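Local coordinates for protein 3-methylaspartate ammonia-lyase (Citrobacter amalonaticus, PDB 1KKO) that catalyses the reversible, magnesium-dependent anti elimination of ammonia from L-threo-3-methylaspartate to give mesaconate, working as a homodimer of the enolase superfamily, at residues A[1-13]-A[93-107]. Sequence-based numbering, arbitrary orientation.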
loop_
_atom_site.group_PDB
_atom_site.type_symbol
_atom_site.label_atom_id
_atom_site.label_comp_id
_atom_site.label_asym_id
_atom_site.label_seq_id
_atom_site.Cartn_x
_atom_site.Cartn_y
_atom_site.Cartn_z
HETATM N N MSE A 1 32.223 0.464 -9.365
HETATM C CA MSE A 1 31.803 0.360 -7.939
HETATM C C MSE A 1 31.256 -1.022 -7.657
HETATM O O MSE A 1 30.536 -1.593 -8.472
HETATM C CB MSE A 1 30.745 1.390 -7.590
HETATM C CG MSE A 1 30.616 1.575 -6.079
HETATM SE SE MSE A 1 29.258 2.846 -5.620
HETATM C CE MSE A 1 30.075 4.454 -6.360
ATOM N N LYS A 2 31.676 -1.582 -6.534
ATOM C CA LYS A 2 31.232 -2.884 -6.071
ATOM C C LYS A 2 30.171 -2.889 -4.970
ATOM O O LYS A 2 30.012 -1.930 -4.213
ATOM C CB LYS A 2 32.442 -3.634 -5.497
ATOM C CG LYS A 2 33.724 -3.593 -6.332
ATOM C CD LYS A 2 33.562 -4.314 -7.629
ATOM C CE LYS A 2 34.895 -4.450 -8.370
ATOM N NZ LYS A 2 35.074 -3.388 -9.388
ATOM N N ILE A 3 29.462 -4.007 -4.906
ATOM C CA ILE A 3 28.614 -4.328 -3.779
ATOM C C ILE A 3 29.536 -4.774 -2.660
ATOM O O ILE A 3 30.388 -5.649 -2.859
ATOM C CB ILE A 3 27.682 -5.492 -4.137
ATOM C CG1 ILE A 3 26.682 -5.073 -5.205
ATOM C CG2 ILE A 3 26.960 -5.997 -2.897
ATOM C CD1 ILE A 3 25.994 -6.250 -5.873
ATOM N N LYS A 4 29.393 -4.155 -1.499
ATOM C CA LYS A 4 30.147 -4.533 -0.310
ATOM C C LYS A 4 29.471 -5.660 0.453
ATOM O O LYS A 4 30.120 -6.598 0.891
ATOM C CB LYS A 4 30.277 -3.336 0.628
ATOM C CG LYS A 4 31.578 -2.584 0.523
ATOM C CD LYS A 4 31.719 -1.550 1.630
ATOM C CE LYS A 4 30.413 -0.874 1.963
ATOM N NZ LYS A 4 29.718 -1.537 3.101
ATOM N N GLN A 5 28.156 -5.549 0.634
ATOM C CA GLN A 5 27.429 -6.525 1.427
ATOM C C GLN A 5 26.055 -6.740 0.835
ATOM O O GLN A 5 25.439 -5.788 0.370
ATOM C CB GLN A 5 27.273 -6.032 2.869
ATOM C CG GLN A 5 26.703 -7.083 3.791
ATOM C CD GLN A 5 26.953 -6.828 5.264
ATOM O OE1 GLN A 5 27.474 -5.774 5.649
ATOM N NE2 GLN A 5 26.580 -7.802 6.093
ATOM N N ALA A 6 25.592 -7.985 0.859
ATOM C CA ALA A 6 24.242 -8.325 0.395
ATOM C C ALA A 6 23.457 -8.909 1.568
ATOM O O ALA A 6 23.967 -9.774 2.287
ATOM C CB ALA A 6 24.308 -9.321 -0.731
ATOM N N LEU A 7 22.225 -8.433 1.753
ATOM C CA LEU A 7 21.371 -8.874 2.856
ATOM C C LEU A 7 20.036 -9.323 2.318
ATOM O O LEU A 7 19.505 -8.712 1.396
ATOM C CB LEU A 7 21.109 -7.734 3.845
ATOM C CG LEU A 7 22.320 -7.129 4.537
ATOM C CD1 LEU A 7 21.830 -6.205 5.631
ATOM C CD2 LEU A 7 23.193 -8.174 5.126
ATOM N N PHE A 8 19.512 -10.391 2.904
ATOM C CA PHE A 8 18.218 -10.961 2.545
ATOM C C PHE A 8 17.337 -10.995 3.789
ATOM O O PHE A 8 17.742 -11.542 4.817
ATOM C CB PHE A 8 18.395 -12.371 1.992
ATOM C CG PHE A 8 19.209 -12.424 0.723
ATOM C CD1 PHE A 8 18.669 -12.002 -0.488
ATOM C CD2 PHE A 8 20.516 -12.886 0.741
ATOM C CE1 PHE A 8 19.400 -12.048 -1.657
ATOM C CE2 PHE A 8 21.258 -12.914 -0.433
ATOM C CZ PHE A 8 20.688 -12.501 -1.629
ATOM N N THR A 9 16.151 -10.404 3.703
ATOM C CA THR A 9 15.245 -10.373 4.843
ATOM C C THR A 9 13.842 -10.787 4.440
ATOM O O THR A 9 13.268 -10.298 3.456
ATOM C CB THR A 9 15.234 -8.989 5.505
ATOM O OG1 THR A 9 14.844 -7.999 4.584
ATOM C CG2 THR A 9 16.603 -8.539 5.832
ATOM N N ALA A 10 13.281 -11.694 5.220
ATOM C CA ALA A 10 11.921 -12.176 5.006
ATOM C C ALA A 10 10.922 -11.071 5.271
ATOM O O ALA A 10 11.131 -10.230 6.141
ATOM C CB ALA A 10 11.623 -13.358 5.926
ATOM N N GLY A 11 9.834 -11.059 4.508
ATOM C CA GLY A 11 8.766 -10.106 4.742
ATOM C C GLY A 11 7.456 -10.608 4.199
ATOM O O GLY A 11 7.325 -11.735 3.712
ATOM N N TYR A 12 6.457 -9.763 4.353
ATOM C CA TYR A 12 5.144 -10.033 3.805
ATOM C C TYR A 12 4.929 -9.198 2.559
ATOM O O TYR A 12 5.260 -8.016 2.532
ATOM C CB TYR A 12 4.049 -9.709 4.835
ATOM C CG TYR A 12 3.981 -10.703 5.980
ATOM C CD1 TYR A 12 3.545 -11.989 5.770
ATOM C CD2 TYR A 12 4.362 -10.346 7.256
ATOM C CE1 TYR A 12 3.482 -12.890 6.798
ATOM C CE2 TYR A 12 4.299 -11.245 8.298
ATOM C CZ TYR A 12 3.861 -12.512 8.055
ATOM O OH TYR A 12 3.796 -13.417 9.084
ATOM N N SER A 13 4.395 -9.830 1.519
ATOM C CA SER A 13 3.970 -9.122 0.321
ATOM C C SER A 13 2.543 -8.603 0.540
ATOM O O SER A 13 1.943 -8.815 1.598
ATOM C CB SER A 13 4.076 -10.006 -0.906
ATOM O OG SER A 13 3.281 -11.158 -0.775
ATOM N N LEU A 93 19.418 -18.297 -0.397
ATOM C CA LEU A 93 20.024 -17.062 -0.891
ATOM C C LEU A 93 21.328 -16.724 -0.176
ATOM O O LEU A 93 22.308 -16.309 -0.811
ATOM C CB LEU A 93 19.027 -15.910 -0.770
ATOM C CG LEU A 93 17.801 -16.044 -1.678
ATOM C CD1 LEU A 93 16.682 -15.100 -1.215
ATOM C CD2 LEU A 93 18.170 -15.785 -3.132
ATOM N N ASN A 94 21.356 -16.898 1.140
ATOM C CA ASN A 94 22.573 -16.610 1.889
ATOM C C ASN A 94 23.706 -17.546 1.463
ATOM O O ASN A 94 24.839 -17.116 1.281
ATOM C CB ASN A 94 22.323 -16.694 3.398
ATOM C CG ASN A 94 21.567 -15.489 3.925
ATOM O OD1 ASN A 94 21.785 -14.366 3.479
ATOM N ND2 ASN A 94 20.681 -15.713 4.883
ATOM N N ASP A 95 23.376 -18.812 1.247
ATOM C CA ASP A 95 24.371 -19.822 0.887
ATOM C C ASP A 95 24.859 -19.721 -0.552
ATOM O O ASP A 95 26.065 -19.794 -0.819
ATOM C CB ASP A 95 23.777 -21.221 1.058
ATOM C CG ASP A 95 23.560 -21.605 2.507
ATOM O OD1 ASP A 95 24.040 -20.885 3.405
ATOM O OD2 ASP A 95 22.910 -22.624 2.826
ATOM N N HIS A 96 23.922 -19.570 -1.485
ATOM C CA HIS A 96 24.240 -19.686 -2.899
ATOM C C HIS A 96 24.346 -18.382 -3.657
ATOM O O HIS A 96 24.972 -18.333 -4.707
ATOM C CB HIS A 96 23.155 -20.502 -3.597
ATOM C CG HIS A 96 23.053 -21.913 -3.122
ATOM N ND1 HIS A 96 21.875 -22.462 -2.663
ATOM C CD2 HIS A 96 23.976 -22.901 -3.061
ATOM C CE1 HIS A 96 22.084 -23.721 -2.323
ATOM N NE2 HIS A 96 23.350 -24.013 -2.556
ATOM N N ILE A 97 23.698 -17.331 -3.167
ATOM C CA ILE A 97 23.644 -16.099 -3.926
ATOM C C ILE A 97 24.460 -14.966 -3.321
ATOM O O ILE A 97 25.087 -14.209 -4.050
ATOM C CB ILE A 97 22.165 -15.705 -4.148
ATOM C CG1 ILE A 97 21.412 -16.832 -4.876
ATOM C CG2 ILE A 97 22.070 -14.396 -4.917
ATOM C CD1 ILE A 97 22.004 -17.229 -6.244
ATOM N N LYS A 98 24.454 -14.846 -2.001
ATOM C CA LYS A 98 25.251 -13.811 -1.352
ATOM C C LYS A 98 26.708 -13.753 -1.869
ATOM O O LYS A 98 27.192 -12.677 -2.190
ATOM C CB LYS A 98 25.207 -13.973 0.165
ATOM C CG LYS A 98 25.985 -12.907 0.923
ATOM C CD LYS A 98 25.906 -13.056 2.448
ATOM C CE LYS A 98 25.091 -14.238 2.907
ATOM N NZ LYS A 98 24.291 -13.885 4.109
ATOM N N PRO A 99 27.418 -14.882 -1.959
ATOM C CA PRO A 99 28.803 -14.844 -2.461
ATOM C C PRO A 99 28.946 -14.424 -3.917
ATOM O O PRO A 99 30.020 -14.011 -4.356
ATOM C CB PRO A 99 29.280 -16.283 -2.291
ATOM C CG PRO A 99 28.406 -16.857 -1.275
ATOM C CD PRO A 99 27.040 -16.237 -1.528
ATOM N N LEU A 100 27.873 -14.554 -4.686
ATOM C CA LEU A 100 27.894 -14.130 -6.070
ATOM C C LEU A 100 27.613 -12.644 -6.199
ATOM O O LEU A 100 27.856 -12.045 -7.245
ATOM C CB LEU A 100 26.887 -14.934 -6.891
ATOM C CG LEU A 100 27.183 -16.434 -6.947
ATOM C CD1 LEU A 100 26.064 -17.212 -7.626
ATOM C CD2 LEU A 100 28.489 -16.668 -7.659
ATOM N N LEU A 101 27.080 -12.046 -5.136
ATOM C CA LEU A 101 26.770 -10.619 -5.142
ATOM C C LEU A 101 27.868 -9.778 -4.512
ATOM O O LEU A 101 28.220 -8.722 -5.030
ATOM C CB LEU A 101 25.467 -10.363 -4.384
ATOM C CG LEU A 101 24.197 -10.830 -5.090
ATOM C CD1 LEU A 101 23.053 -10.855 -4.100
ATOM C CD2 LEU A 101 23.885 -9.944 -6.275
ATOM N N GLU A 102 28.394 -10.236 -3.385
ATOM C CA GLU A 102 29.397 -9.444 -2.688
ATOM C C GLU A 102 30.650 -9.363 -3.565
ATOM O O GLU A 102 31.105 -10.364 -4.126
ATOM C CB GLU A 102 29.654 -10.005 -1.292
ATOM C CG GLU A 102 28.396 -9.859 -0.441
ATOM C CD GLU A 102 28.534 -10.298 0.995
ATOM O OE1 GLU A 102 27.654 -9.903 1.803
ATOM O OE2 GLU A 102 29.491 -11.036 1.337
ATOM N N GLY A 103 31.157 -8.152 -3.729
ATOM C CA GLY A 103 32.323 -7.911 -4.565
ATOM C C GLY A 103 31.999 -7.701 -6.028
ATOM O O GLY A 103 32.873 -7.369 -6.826
ATOM N N ARG A 104 30.739 -7.888 -6.406
ATOM C CA ARG A 104 30.339 -7.748 -7.795
ATOM C C ARG A 104 30.252 -6.293 -8.203
ATOM O O ARG A 104 29.746 -5.451 -7.454
ATOM C CB ARG A 104 28.992 -8.436 -8.019
ATOM C CG ARG A 104 28.337 -8.226 -9.371
ATOM C CD ARG A 104 27.111 -9.122 -9.540
ATOM N NE ARG A 104 27.512 -10.515 -9.436
ATOM C CZ ARG A 104 27.781 -11.296 -10.474
ATOM N NH1 ARG A 104 27.626 -10.843 -11.708
ATOM N NH2 ARG A 104 28.186 -12.537 -10.260
ATOM N N ASP A 105 30.749 -5.991 -9.395
ATOM C CA ASP A 105 30.696 -4.641 -9.905
ATOM C C ASP A 105 29.299 -4.322 -10.422
ATOM O O ASP A 105 28.674 -5.148 -11.085
ATOM C CB ASP A 105 31.720 -4.424 -11.016
ATOM C CG ASP A 105 31.938 -2.972 -11.277
ATOM O OD1 ASP A 105 31.202 -2.417 -12.096
ATOM O OD2 ASP A 105 32.781 -2.287 -10.655
ATOM N N VAL A 106 28.818 -3.117 -10.133
ATOM C CA VAL A 106 27.481 -2.703 -10.539
ATOM C C VAL A 106 27.491 -1.465 -11.422
ATOM O O VAL A 106 26.486 -0.799 -11.570
ATOM C CB VAL A 106 26.538 -2.485 -9.310
ATOM C CG1 VAL A 106 26.274 -3.787 -8.619
ATOM C CG2 VAL A 106 27.131 -1.469 -8.358
ATOM N N ASP A 107 28.631 -1.136 -12.029
ATOM C CA ASP A 107 28.645 0.025 -12.905
ATOM C C ASP A 107 27.666 -0.137 -14.058
ATOM O O ASP A 107 27.168 0.843 -14.577
ATOM C CB ASP A 107 30.033 0.282 -13.466
ATOM C CG ASP A 107 30.947 0.929 -12.462
ATOM O OD1 ASP A 107 30.482 1.291 -11.350
ATOM O OD2 ASP A 107 32.159 1.129 -12.713
HETATM O O HOH W 1 21.337 -11.939 4.571
HETATM O O HOH W 2 19.315 -13.421 6.170
#
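Ile3 pairs with the backbone just beyond helix 86-101, whose last turns run nearly antiparallel to strand 3-13 (157°, axes 7.9 Å apart) in the enolase-type N-terminal domain. The strand edges a three-stranded antiparallel sheet; along the strand edge not paired with strand 47-59, the type II turn Leu101-Arg104 and Val106 supply three backbone bonds, Gly103 N to Ile3 O, Ile3 N to Arg104 O and Val106 N to Met1 O (2.8 Å). Next along, the extended Glu102 side chain continues the pairing by one bond, OE1 accepting from Ala6 N on its anti lone pair at 3.0 Å. Ile3 CG1 and CD1 meet Val106 CG1, while Ala6 CB rests on Leu101. With CG anti to its carbonyl carbon (chi1 -62°), Phe8 presents one ring face to Leu93, whose CB stands 3.6 Å from the ring centroid in a CH-pi contact; Leu101 CD1 approaches CZ obliquely. Two waters link Phe8 N to Asn94 OD1 and Phe8 O to Asn94 ND2, bridging where strand and helix diverge. At the chain start, a salt-bridge network forms: Asp105 OD2 receives Lys2 NZ on its anti side (2.8 Å) and Met1 N from above the carboxylate plane, and Met1 N, shared by both aspartates, reaches Asp107 OD1 at 2.8 Å.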